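Local atomic coordinates of aminotransferase, class III (Deinococcus radiodurans, PDB entry 3I4J), a protein that probably binds pyridoxal phosphate and uses it to move amino groups between substrates, as class III aminotransferases do. Residues Arg17-Val21 with Phe22-Asp26; Ala41-Gly44 with His45-Glu49; Arg110-His113 with Val114-Glu118; Asp175-Gly178 with Leu179-Leu182; Ser408-Ala411 with Ala412-Asp415. The protein carries 1 engineered substitution. All coordinates share one frame; numbering follows the deposited sequence.

How the interactions relate
Along the chain the five contacts follow in series, each closing before the next opens, and in space they fall into two groups. Interactions 1, 2 and 5 form one cluster: the hairpin of strands 14-19 and 22-25, the turn leading into helix 48-60 and the start of helix 411-428 have centres 11 to 15 Å apart and touch pairwise, as between G20 O and H45 N at 2.7 Å. The C-terminal helix is thus brought back onto the N-terminal hairpin, and interactions 1 and 2 also meet the second subunit. Interactions 3 and 4, centres 24 Å apart, lie beside the seven-stranded mixed sheet; the centres of interactions 4 and 5 are 40 Å apart.

Interaction 1 of 5, residues Arg17-Val21 with Phe22-Asp26; sequences RGEGV and FLYDD
Both E19 (chi1 -60°) and Y24 turn CG anti to their own carbonyl carbon, and their side chains meet on one face of a beta hairpin, shared with R17 and F22. The strands 17-19 and 22-25 are antiparallel, their axes come within 4.7 Å, and a type II' turn from E19 to F22 joins them. The positive phi of G20 suits glycine in that turn. R17 with Y24 and E19 with F22 are hydrogen-bonded pairs, while G18 with L23 is a non-hydrogen-bonded one. At the turn end E19 N donates to F22 O over 2.9 Å, and F22 N returns a bond to E19 O. Farther down, Y24 N reaches R17 O at 2.8 Å; the reverse bond, R17 N to Y24 O, is weak at 3.3 Å. Two side chains approach the tyrosine ring. R17 crosses the tyrosine at a slant, R17 CG coming 4.0 Å from Y24 CD2. The E19 side chain crosses it at about a right angle, with carboxylate and ring planes 62° apart and E19 OE2 lying 3.1 Å from Y24 OH. On the other face L23 packs on F69 of the second subunit. Strand 30-32 continues the sheet beside 22-25. Within the turn, V21 and F22 point the same way in a CH-pi contact: V21 CG2 stands 3.8 Å from the centroid of the F22 ring, 19° off its normal.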
loop_
_atom_site.group_PDB
_atom_site.type_symbol
_atom_site.label_atom_id
_atom_site.label_comp_id
_atom_site.label_asym_id
_atom_site.label_seq_id
_atom_site.Cartn_x
_atom_site.Cartn_y
_atom_site.Cartn_z
ATOM N N ARG C 17 -8.437 -17.472 13.642
ATOM C CA ARG C 17 -7.533 -18.467 13.084
ATOM C C ARG C 17 -7.822 -18.851 11.632
ATOM O O ARG C 17 -8.964 -18.826 11.184
ATOM C CB ARG C 17 -7.578 -19.724 13.963
ATOM C CG ARG C 17 -6.811 -20.914 13.425
ATOM C CD ARG C 17 -6.962 -22.107 14.367
ATOM N NE ARG C 17 -6.431 -21.814 15.696
ATOM C CZ ARG C 17 -5.137 -21.788 16.001
ATOM N NH1 ARG C 17 -4.223 -22.047 15.074
ATOM N NH2 ARG C 17 -4.756 -21.492 17.235
ATOM N N GLY C 18 -6.761 -19.212 10.916
ATOM C CA GLY C 18 -6.884 -19.633 9.533
ATOM C C GLY C 18 -6.015 -20.867 9.357
ATOM O O GLY C 18 -4.823 -20.827 9.659
ATOM N N GLU C 19 -6.614 -21.956 8.882
ATOM C CA GLU C 19 -5.908 -23.222 8.675
ATOM C C GLU C 19 -6.265 -23.799 7.306
ATOM O O GLU C 19 -7.395 -24.229 7.095
ATOM C CB GLU C 19 -6.320 -24.249 9.737
ATOM C CG GLU C 19 -6.044 -23.872 11.182
ATOM C CD GLU C 19 -6.593 -24.910 12.157
ATOM O OE1 GLU C 19 -6.290 -24.818 13.365
ATOM O OE2 GLU C 19 -7.334 -25.815 11.714
ATOM N N GLY C 20 -5.303 -23.827 6.391
ATOM C CA GLY C 20 -5.574 -24.366 5.067
ATOM C C GLY C 20 -6.590 -23.521 4.325
ATOM O O GLY C 20 -6.385 -22.320 4.140
ATOM N N VAL C 21 -7.691 -24.132 3.901
ATOM C CA VAL C 21 -8.718 -23.388 3.187
ATOM C C VAL C 21 -9.810 -22.908 4.141
ATOM O O VAL C 21 -10.836 -22.385 3.708
ATOM C CB VAL C 21 -9.369 -24.250 2.070
ATOM C CG1 VAL C 21 -8.293 -24.749 1.111
ATOM C CG2 VAL C 21 -10.127 -25.427 2.681
ATOM N N PHE C 22 -9.578 -23.062 5.443
ATOM C CA PHE C 22 -10.577 -22.670 6.440
ATOM C C PHE C 22 -10.251 -21.485 7.350
ATOM O O PHE C 22 -9.095 -21.227 7.676
ATOM C CB PHE C 22 -10.905 -23.865 7.337
ATOM C CG PHE C 22 -11.465 -25.041 6.600
ATOM C CD1 PHE C 22 -12.794 -25.053 6.190
ATOM C CD2 PHE C 22 -10.658 -26.132 6.303
ATOM C CE1 PHE C 22 -13.311 -26.144 5.493
ATOM C CE2 PHE C 22 -11.166 -27.226 5.607
ATOM C CZ PHE C 22 -12.492 -27.232 5.203
ATOM N N LEU C 23 -11.306 -20.792 7.771
ATOM C CA LEU C 23 -11.201 -19.661 8.687
ATOM C C LEU C 23 -12.090 -19.950 9.903
ATOM O O LEU C 23 -13.138 -20.589 9.776
ATOM C CB LEU C 23 -11.668 -18.371 8.011
ATOM C CG LEU C 23 -10.792 -17.804 6.891
ATOM C CD1 LEU C 23 -11.486 -16.577 6.300
ATOM C CD2 LEU C 23 -9.413 -17.429 7.424
ATOM N N TYR C 24 -11.674 -19.479 11.074
ATOM C CA TYR C 24 -12.438 -19.696 12.303
ATOM C C TYR C 24 -12.645 -18.362 13.013
ATOM O O TYR C 24 -11.707 -17.568 13.105
ATOM C CB TYR C 24 -11.670 -20.637 13.245
ATOM C CG TYR C 24 -11.302 -21.984 12.657
ATOM C CD1 TYR C 24 -12.030 -23.133 12.981
ATOM C CD2 TYR C 24 -10.228 -22.112 11.778
ATOM C CE1 TYR C 24 -11.692 -24.375 12.439
ATOM C CE2 TYR C 24 -9.885 -23.348 11.230
ATOM C CZ TYR C 24 -10.623 -24.473 11.565
ATOM O OH TYR C 24 -10.303 -25.688 10.997
ATOM N N ASP C 25 -13.855 -18.093 13.502
ATOM C CA ASP C 25 -14.083 -16.834 14.211
ATOM C C ASP C 25 -14.120 -17.032 15.726
ATOM O O ASP C 25 -13.995 -18.164 16.212
ATOM C CB ASP C 25 -15.347 -16.106 13.709
ATOM C CG ASP C 25 -16.642 -16.877 13.951
ATOM O OD1 ASP C 25 -16.676 -17.791 14.802
ATOM O OD2 ASP C 25 -17.644 -16.536 13.284
ATOM N N ASP C 26 -14.288 -15.946 16.479
ATOM C CA ASP C 26 -14.274 -16.058 17.933
ATOM C C ASP C 26 -15.546 -16.617 18.543
ATOM O O ASP C 26 -15.844 -16.391 19.722
ATOM C CB ASP C 26 -13.898 -14.716 18.585
ATOM C CG ASP C 26 -14.954 -13.648 18.405
ATOM O OD1 ASP C 26 -15.995 -13.917 17.776
ATOM O OD2 ASP C 26 -14.732 -12.526 18.909
#

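Interaction 2 of 5, residues Ala41-Gly44 with His45-Glu49; sequences ANIG and HGRAE
A type I beta turn from A41 to G44 leads, through H45 and G46, into the N-terminus of helix 48-60, with R47 at the N-cap position. The turn is closed by G44 N donating to A41 O over 3.3 Å, and it meets the residues that follow at two places. The first is at I43. R47 folds back on the turn because its chain bends twice, at chi2 (-68°) and again at chi3, which sets NH1 2.9 Å from I43 O. This bond lies in the plane of the carbonyl but is tilted 28° from the guanidinium plane, and its N-H...O angle of 133° is far from straight. The aliphatic part of R47 meanwhile crosses I43 at a slant, R47 CG standing 3.8 Å from I43 CD1. The other terminal nitrogen, NH2, makes a salt bridge with E316, so the head group joins the turn to a distant part of the chain. The second meeting is at A41, whose CB comes within 3.4 Å of H45 NE2. H45 ND1 makes a weak bond to G20 O, and the ring also packs on F63 of the second subunit. At G44 the backbone angles would bring a CB into collision with the carbonyl oxygen of I43. The whole is a type I turn running into the N-terminus of a helix at the dimer interface, with R47 folded back onto I43 O.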
loop_
_atom_site.group_PDB
_atom_site.type_symbol
_atom_site.label_atom_id
_atom_site.label_comp_id
_atom_site.label_asym_id
_atom_site.label_seq_id
_atom_site.Cartn_x
_atom_site.Cartn_y
_atom_site.Cartn_z
ATOM N N ALA C 41 -5.466 -15.264 -0.783
ATOM C CA ALA C 41 -4.814 -16.392 -0.102
ATOM C C ALA C 41 -4.596 -17.626 -0.971
ATOM O O ALA C 41 -5.128 -18.705 -0.694
ATOM C CB ALA C 41 -5.613 -16.767 1.149
ATOM N N ASN C 42 -3.771 -17.465 -1.996
ATOM C CA ASN C 42 -3.484 -18.534 -2.948
ATOM C C ASN C 42 -2.883 -19.833 -2.417
ATOM O O ASN C 42 -3.129 -20.894 -2.987
ATOM C CB ASN C 42 -2.594 -17.993 -4.067
ATOM C CG ASN C 42 -3.319 -17.003 -4.964
ATOM O OD1 ASN C 42 -4.446 -16.594 -4.678
ATOM N ND2 ASN C 42 -2.665 -16.603 -6.050
ATOM N N ILE C 43 -2.089 -19.774 -1.348
ATOM C CA ILE C 43 -1.496 -21.007 -0.843
ATOM C C ILE C 43 -2.104 -21.505 0.463
ATOM O O ILE C 43 -1.568 -22.406 1.111
ATOM C CB ILE C 43 0.041 -20.874 -0.701
ATOM C CG1 ILE C 43 0.405 -19.919 0.441
ATOM C CG2 ILE C 43 0.624 -20.365 -2.006
ATOM C CD1 ILE C 43 1.904 -19.888 0.739
ATOM N N GLY C 44 -3.241 -20.929 0.835
ATOM C CA GLY C 44 -3.903 -21.349 2.056
ATOM C C GLY C 44 -3.449 -20.568 3.270
ATOM O O GLY C 44 -2.462 -19.833 3.217
ATOM N N HIS C 45 -4.167 -20.738 4.374
ATOM C CA HIS C 45 -3.859 -20.022 5.601
ATOM C C HIS C 45 -3.016 -20.807 6.602
ATOM O O HIS C 45 -3.015 -22.039 6.604
ATOM C CB HIS C 45 -5.157 -19.590 6.281
ATOM C CG HIS C 45 -6.047 -18.759 5.409
ATOM N ND1 HIS C 45 -7.144 -19.275 4.754
ATOM C CD2 HIS C 45 -5.991 -17.448 5.075
ATOM C CE1 HIS C 45 -7.727 -18.316 4.056
ATOM N NE2 HIS C 45 -7.047 -17.199 4.234
ATOM N N GLY C 46 -2.302 -20.066 7.446
ATOM C CA GLY C 46 -1.485 -20.663 8.491
ATOM C C GLY C 46 -0.157 -21.295 8.116
ATOM O O GLY C 46 0.312 -22.180 8.834
ATOM N N ARG C 47 0.459 -20.855 7.022
ATOM C CA ARG C 47 1.743 -21.421 6.607
ATOM C C ARG C 47 2.868 -20.963 7.533
ATOM O O ARG C 47 3.344 -19.827 7.435
ATOM C CB ARG C 47 2.094 -21.015 5.169
ATOM C CG ARG C 47 0.983 -21.197 4.133
ATOM C CD ARG C 47 0.613 -22.647 3.838
ATOM N NE ARG C 47 1.700 -23.431 3.262
ATOM C CZ ARG C 47 1.562 -24.262 2.228
ATOM N NH1 ARG C 47 0.388 -24.414 1.634
ATOM N NH2 ARG C 47 2.596 -24.979 1.811
ATOM N N ALA C 48 3.289 -21.844 8.435
ATOM C CA ALA C 48 4.366 -21.518 9.361
ATOM C C ALA C 48 5.666 -21.299 8.600
ATOM O O ALA C 48 6.524 -20.534 9.039
ATOM C CB ALA C 48 4.538 -22.635 10.384
ATOM N N GLU C 49 5.808 -21.970 7.459
ATOM C CA GLU C 49 7.006 -21.847 6.638
ATOM C C GLU C 49 7.230 -20.397 6.220
ATOM O O GLU C 49 8.352 -19.887 6.274
ATOM C CB GLU C 49 6.889 -22.708 5.380
ATOM C CG GLU C 49 8.142 -22.708 4.518
ATOM C CD GLU C 49 7.988 -23.551 3.264
ATOM O OE1 GLU C 49 7.068 -24.393 3.220
ATOM O OE2 GLU C 49 8.793 -23.383 2.326
#

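Interaction 3 of 5, residues Arg110-His113 with Val114-Glu118; sequences RQYH and VERGE
V114 CG2 sits over the centre of the R110 guanidinium, 3.6 Å from CZ, in the tightly packed part of this contact near the C-terminal end of helix 98-115, where R110, Y112 and H113 are buried. R110 NE bonds to L150 O beyond the helix. The helix end is a Schellman motif: G117 takes positive phi, E118 N reaches back to H113 O at 2.8 Å, and G117 N donates to V114 O. The outer side is held more lightly. There the exposed arm of R116 covers one face of the Y112 ring, its CD 3.7 Å from the ring centroid and 23° off the normal, a CH-pi contact. A bend at chi3 carries the guanidinium to the hydroxyl end of the ring, the two planes 60° apart. Q111 and E115, both partly exposed, lie side by side and point the same way, and Q111 NE2 donates to E115 OE2 over 3.1 Å. That bond keeps to the amide plane but meets the oxygen on its anti side, 30° out of the carboxylate plane. A leucine in place of Q111 would probably leave E115 OE2 without this donor and its carboxylate freer to turn. Around the helix end, Y112 and Q111 touch helix 277-284, Y112 and H113 pack on I227 of strand 227-231, and E118 makes a salt bridge to R121 on the way to strand 123-127.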
loop_
_atom_site.group_PDB
_atom_site.type_symbol
_atom_site.label_atom_id
_atom_site.label_comp_id
_atom_site.label_asym_id
_atom_site.label_seq_id
_atom_site.Cartn_x
_atom_site.Cartn_y
_atom_site.Cartn_z
ATOM N N ARG C 110 3.703 5.521 -20.449
ATOM C CA ARG C 110 3.761 6.903 -20.913
ATOM C C ARG C 110 5.210 7.376 -21.009
ATOM O O ARG C 110 5.621 7.919 -22.036
ATOM C CB ARG C 110 2.961 7.810 -19.967
ATOM C CG ARG C 110 3.146 9.320 -20.182
ATOM C CD ARG C 110 2.755 9.797 -21.578
ATOM N NE ARG C 110 2.951 11.243 -21.723
ATOM C CZ ARG C 110 2.916 11.894 -22.885
ATOM N NH1 ARG C 110 2.690 11.235 -24.013
ATOM N NH2 ARG C 110 3.114 13.207 -22.923
ATOM N N GLN C 111 5.988 7.162 -19.952
ATOM C CA GLN C 111 7.386 7.585 -19.965
ATOM C C GLN C 111 8.182 6.941 -21.096
ATOM O O GLN C 111 9.033 7.582 -21.707
ATOM C CB GLN C 111 8.075 7.263 -18.637
ATOM C CG GLN C 111 9.515 7.762 -18.605
ATOM C CD GLN C 111 10.168 7.624 -17.249
ATOM O OE1 GLN C 111 9.524 7.239 -16.271
ATOM N NE2 GLN C 111 11.457 7.944 -17.180
ATOM N N TYR C 112 7.910 5.670 -21.362
ATOM C CA TYR C 112 8.602 4.941 -22.421
ATOM C C TYR C 112 8.569 5.709 -23.747
ATOM O O TYR C 112 9.603 5.913 -24.384
ATOM C CB TYR C 112 7.956 3.566 -22.603
ATOM C CG TYR C 112 8.500 2.753 -23.759
ATOM C CD1 TYR C 112 9.728 2.099 -23.663
ATOM C CD2 TYR C 112 7.775 2.627 -24.946
ATOM C CE1 TYR C 112 10.225 1.335 -24.724
ATOM C CE2 TYR C 112 8.260 1.866 -26.012
ATOM C CZ TYR C 112 9.484 1.224 -25.892
ATOM O OH TYR C 112 9.966 0.459 -26.933
ATOM N N HIS C 113 7.382 6.136 -24.159
ATOM C CA HIS C 113 7.243 6.862 -25.416
ATOM C C HIS C 113 7.833 8.263 -25.377
ATOM O O HIS C 113 8.358 8.751 -26.381
ATOM C CB HIS C 113 5.772 6.891 -25.822
ATOM C CG HIS C 113 5.240 5.536 -26.162
ATOM N ND1 HIS C 113 4.152 4.978 -25.527
ATOM C CD2 HIS C 113 5.703 4.593 -27.017
ATOM C CE1 HIS C 113 3.968 3.749 -25.976
ATOM N NE2 HIS C 113 4.896 3.491 -26.880
ATOM N N VAL C 114 7.754 8.911 -24.220
ATOM C CA VAL C 114 8.311 10.249 -24.077
ATOM C C VAL C 114 9.835 10.203 -24.211
ATOM O O VAL C 114 10.440 11.070 -24.851
ATOM C CB VAL C 114 7.934 10.866 -22.709
ATOM C CG1 VAL C 114 8.788 12.101 -22.438
ATOM C CG2 VAL C 114 6.455 11.244 -22.704
ATOM N N GLU C 115 10.451 9.185 -23.619
ATOM C CA GLU C 115 11.902 9.030 -23.673
ATOM C C GLU C 115 12.372 8.787 -25.103
ATOM O O GLU C 115 13.478 9.184 -25.478
ATOM C CB GLU C 115 12.354 7.851 -22.810
ATOM C CG GLU C 115 12.126 8.005 -21.311
ATOM C CD GLU C 115 12.947 9.123 -20.696
ATOM O OE1 GLU C 115 13.951 9.534 -21.318
ATOM O OE2 GLU C 115 12.596 9.582 -19.583
ATOM N N ARG C 116 11.532 8.125 -25.891
ATOM C CA ARG C 116 11.864 7.812 -27.278
ATOM C C ARG C 116 11.552 8.952 -28.242
ATOM O O ARG C 116 11.699 8.803 -29.458
ATOM C CB ARG C 116 11.124 6.546 -27.724
ATOM C CG ARG C 116 11.473 5.303 -26.925
ATOM C CD ARG C 116 10.656 4.125 -27.416
ATOM N NE ARG C 116 10.969 3.832 -28.810
ATOM C CZ ARG C 116 10.235 3.059 -29.598
ATOM N NH1 ARG C 116 9.131 2.492 -29.130
ATOM N NH2 ARG C 116 10.601 2.857 -30.856
ATOM N N GLY C 117 11.112 10.083 -27.703
ATOM C CA GLY C 117 10.804 11.231 -28.536
ATOM C C GLY C 117 9.455 11.180 -29.227
ATOM O O GLY C 117 9.269 11.786 -30.285
ATOM N N GLU C 118 8.513 10.454 -28.636
ATOM C CA GLU C 118 7.171 10.336 -29.194
ATOM C C GLU C 118 6.128 10.711 -28.144
ATOM O O GLU C 118 5.319 9.880 -27.723
ATOM C CB GLU C 118 6.942 8.912 -29.710
ATOM C CG GLU C 118 7.693 8.626 -31.013
ATOM C CD GLU C 118 7.570 7.186 -31.499
ATOM O OE1 GLU C 118 6.606 6.491 -31.120
ATOM O OE2 GLU C 118 8.442 6.751 -32.280
#

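Interaction 4 of 5, residues Asp175-Gly178 with Leu179-Leu182; sequences DAEG and LRAL
E177 and R180 form a salt bridge where the chain runs into helix 178-186. Their conformations differ. E177 sends CG anti to its carbonyl carbon and then folds at chi2, which brings the carboxylate toward R180. R180 starts with CG anti to its backbone N, runs extended through chi2 and bends at chi3 (-54°), so that NE rather than only the tip of the guanidinium faces the acid. The two side chains therefore lie alongside one another, with carboxylate and guanidinium planes only 11° apart. R180 NE donates to the syn lone pair of E177 OE2 over 2.8 Å, the oxygen lying in the guanidinium plane and the N-H...O angle being 167°. A second bond, R180 NH2 to E177 OE1 at 3.1 Å, would complete a bidentate bridge, although the position of NH2 is less certain. The straight bond from NE to OE2, made between nearly coplanar groups, is likely by itself to restrain both against rotation. In the backbone beneath, L179 N donates to A176 O over 2.8 Å, while A181 N to E177 O and L182 N to G178 O follow the i to i+4 pattern. Both charges have further partners, E177 OE1 with R216 and R180 NH1 with E223, so the pair is tied to both ends of helix 213-224. L179 and L182, each with CG anti to its backbone N, instead reach I125, so the turn touches both helix 213-224 and strand 123-127 of the mixed sheet.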
loop_
_atom_site.group_PDB
_atom_site.type_symbol
_atom_site.label_atom_id
_atom_site.label_comp_id
_atom_site.label_asym_id
_atom_site.label_seq_id
_atom_site.Cartn_x
_atom_site.Cartn_y
_atom_site.Cartn_z
ATOM N N ASP C 175 -12.223 -11.527 -33.040
ATOM C CA ASP C 175 -12.707 -10.689 -31.942
ATOM C C ASP C 175 -11.635 -9.662 -31.565
ATOM O O ASP C 175 -11.935 -8.493 -31.306
ATOM C CB ASP C 175 -13.055 -11.589 -30.741
ATOM C CG ASP C 175 -13.875 -10.874 -29.671
ATOM O OD1 ASP C 175 -14.780 -10.090 -30.028
ATOM O OD2 ASP C 175 -13.627 -11.119 -28.469
ATOM N N ALA C 176 -10.382 -10.103 -31.558
ATOM C CA ALA C 176 -9.258 -9.233 -31.211
ATOM C C ALA C 176 -9.046 -8.119 -32.236
ATOM O O ALA C 176 -8.507 -7.061 -31.910
ATOM C CB ALA C 176 -7.984 -10.067 -31.068
ATOM N N GLU C 177 -9.465 -8.353 -33.478
ATOM C CA GLU C 177 -9.314 -7.345 -34.522
ATOM C C GLU C 177 -10.024 -6.047 -34.151
ATOM O O GLU C 177 -9.786 -5.002 -34.753
ATOM C CB GLU C 177 -9.833 -7.883 -35.861
ATOM C CG GLU C 177 -8.802 -8.739 -36.580
ATOM C CD GLU C 177 -7.632 -7.919 -37.098
ATOM O OE1 GLU C 177 -6.500 -8.443 -37.133
ATOM O OE2 GLU C 177 -7.847 -6.752 -37.486
ATOM N N GLY C 178 -10.892 -6.112 -33.149
ATOM C CA GLY C 178 -11.573 -4.911 -32.712
ATOM C C GLY C 178 -10.548 -3.897 -32.228
ATOM O O GLY C 178 -10.796 -2.690 -32.260
ATOM N N LEU C 179 -9.388 -4.385 -31.789
ATOM C CA LEU C 179 -8.333 -3.503 -31.302
ATOM C C LEU C 179 -7.743 -2.701 -32.454
ATOM O O LEU C 179 -7.427 -1.517 -32.299
ATOM C CB LEU C 179 -7.231 -4.309 -30.595
ATOM C CG LEU C 179 -6.030 -3.509 -30.068
ATOM C CD1 LEU C 179 -6.502 -2.412 -29.119
ATOM C CD2 LEU C 179 -5.058 -4.446 -29.358
ATOM N N ARG C 180 -7.587 -3.336 -33.613
ATOM C CA ARG C 180 -7.051 -2.621 -34.761
ATOM C C ARG C 180 -8.043 -1.526 -35.150
ATOM O O ARG C 180 -7.649 -0.397 -35.430
ATOM C CB ARG C 180 -6.836 -3.556 -35.958
ATOM C CG ARG C 180 -6.120 -2.862 -37.120
ATOM C CD ARG C 180 -6.201 -3.678 -38.406
ATOM N NE ARG C 180 -5.714 -5.041 -38.222
ATOM C CZ ARG C 180 -4.437 -5.407 -38.292
ATOM N NH1 ARG C 180 -3.491 -4.514 -38.550
ATOM N NH2 ARG C 180 -4.109 -6.676 -38.098
ATOM N N ALA C 181 -9.329 -1.866 -35.144
ATOM C CA ALA C 181 -10.380 -0.916 -35.498
ATOM C C ALA C 181 -10.359 0.309 -34.584
ATOM O O ALA C 181 -10.502 1.442 -35.047
ATOM C CB ALA C 181 -11.751 -1.600 -35.432
ATOM N N LEU C 182 -10.188 0.078 -33.287
ATOM C CA LEU C 182 -10.146 1.181 -32.329
ATOM C C LEU C 182 -8.902 2.033 -32.562
ATOM O O LEU C 182 -8.954 3.263 -32.525
ATOM C CB LEU C 182 -10.145 0.641 -30.892
ATOM C CG LEU C 182 -10.023 1.706 -29.795
ATOM C CD1 LEU C 182 -11.099 2.757 -29.983
ATOM C CD2 LEU C 182 -10.149 1.052 -28.419
#

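Interaction 5 of 5, residues Ser408-Ala411 with Ala412-Asp415; sequences SITA and AEVD
E413 OE1 is gripped by two donors: the backbone N of T410 at 2.9 Å and a water at 2.7 Å that also donates to S408 O. The N-H...O angle at T410 is 166°, and the bond arrives on the anti side of the oxygen, 33° out of the carboxylate plane. In the reverse direction E413 N donates to T410 OG1 over 3.1 Å, although the placing of that hydroxyl is less certain. The two bonds make a capping box, with T410 as N-cap of helix 411-428. T410 chi1 of 66° sets OG1 between the backbone N and the carbonyl carbon, facing the helix start, while E413 keeps its chain extended beyond CG so that the carboxylate reaches back to the N-cap amide. An alanine here in place of E413 would probably leave T410 N and the bridging water without their acceptor and half of the capping box undone. Ordinary helical bonds begin at once, V414 N to T410 O at 2.9 Å and D415 N to A411 O. The apolar side is carried by I409, whose chain slides past E413 in the opposite direction, CG1 lying 3.4 Å from CB of the glutamate. Its CD1 then meets V414 CG2 at 3.9 Å, the two side chains crossing at about a right angle. V21, from the turn between strands 14-19 and 22-25, touches I409 and E413, while on helix 318-339 V414 packs against R325, Q328 and L329, and Q328 NE2 donates to A411 O.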
loop_
_atom_site.group_PDB
_atom_site.type_symbol
_atom_site.label_atom_id
_atom_site.label_comp_id
_atom_site.label_asym_id
_atom_site.label_seq_id
_atom_site.Cartn_x
_atom_site.Cartn_y
_atom_site.Cartn_z
ATOM N N SER C 408 -4.182 -24.622 -3.108
ATOM C CA SER C 408 -3.833 -25.808 -2.331
ATOM C C SER C 408 -5.053 -26.612 -1.869
ATOM O O SER C 408 -4.916 -27.603 -1.149
ATOM C CB SER C 408 -3.014 -25.375 -1.115
ATOM O OG SER C 408 -3.637 -24.267 -0.484
ATOM N N ILE C 409 -6.246 -26.192 -2.275
ATOM C CA ILE C 409 -7.472 -26.886 -1.877
ATOM C C ILE C 409 -7.442 -28.336 -2.364
ATOM O O ILE C 409 -6.931 -28.617 -3.447
ATOM C CB ILE C 409 -8.716 -26.167 -2.443
ATOM C CG1 ILE C 409 -9.990 -26.795 -1.882
ATOM C CG2 ILE C 409 -8.705 -26.223 -3.971
ATOM C CD1 ILE C 409 -11.235 -25.982 -2.175
ATOM N N THR C 410 -7.977 -29.253 -1.561
ATOM C CA THR C 410 -7.994 -30.670 -1.935
ATOM C C THR C 410 -9.257 -31.018 -2.719
ATOM O O THR C 410 -10.216 -30.247 -2.740
ATOM C CB THR C 410 -7.936 -31.591 -0.692
ATOM O OG1 THR C 410 -9.140 -31.441 0.070
ATOM C CG2 THR C 410 -6.745 -31.234 0.186
ATOM N N ALA C 411 -9.253 -32.182 -3.365
ATOM C CA ALA C 411 -10.415 -32.621 -4.132
ATOM C C ALA C 411 -11.633 -32.733 -3.221
ATOM O O ALA C 411 -12.735 -32.321 -3.586
ATOM C CB ALA C 411 -10.129 -33.967 -4.794
ATOM N N ALA C 412 -11.434 -33.285 -2.028
ATOM C CA ALA C 412 -12.530 -33.440 -1.082
ATOM C C ALA C 412 -13.075 -32.076 -0.672
ATOM O O ALA C 412 -14.287 -31.897 -0.532
ATOM C CB ALA C 412 -12.059 -34.213 0.149
ATOM N N GLU C 413 -12.175 -31.113 -0.483
ATOM C CA GLU C 413 -12.588 -29.769 -0.092
ATOM C C GLU C 413 -13.334 -29.064 -1.232
ATOM O O GLU C 413 -14.210 -28.237 -0.985
ATOM C CB GLU C 413 -11.365 -28.962 0.371
ATOM C CG GLU C 413 -10.657 -29.624 1.561
ATOM C CD GLU C 413 -9.392 -28.914 2.004
ATOM O OE1 GLU C 413 -8.691 -28.329 1.147
ATOM O OE2 GLU C 413 -9.084 -28.963 3.217
ATOM N N VAL C 414 -13.000 -29.393 -2.479
ATOM C CA VAL C 414 -13.707 -28.796 -3.608
ATOM C C VAL C 414 -15.155 -29.304 -3.570
ATOM O O VAL C 414 -16.098 -28.549 -3.804
ATOM C CB VAL C 414 -13.059 -29.172 -4.972
ATOM C CG1 VAL C 414 -14.003 -28.812 -6.120
ATOM C CG2 VAL C 414 -11.751 -28.424 -5.153
ATOM N N ASP C 415 -15.335 -30.585 -3.257
ATOM C CA ASP C 415 -16.685 -31.133 -3.181
ATOM C C ASP C 415 -17.450 -30.497 -2.023
ATOM O O ASP C 415 -18.651 -30.255 -2.125
ATOM C CB ASP C 415 -16.654 -32.657 -3.020
ATOM C CG ASP C 415 -16.237 -33.366 -4.294
ATOM O OD1 ASP C 415 -16.636 -32.910 -5.387
ATOM O OD2 ASP C 415 -15.521 -34.383 -4.206
HETATM O O HOH W 1 -6.100 -27.721 1.461
#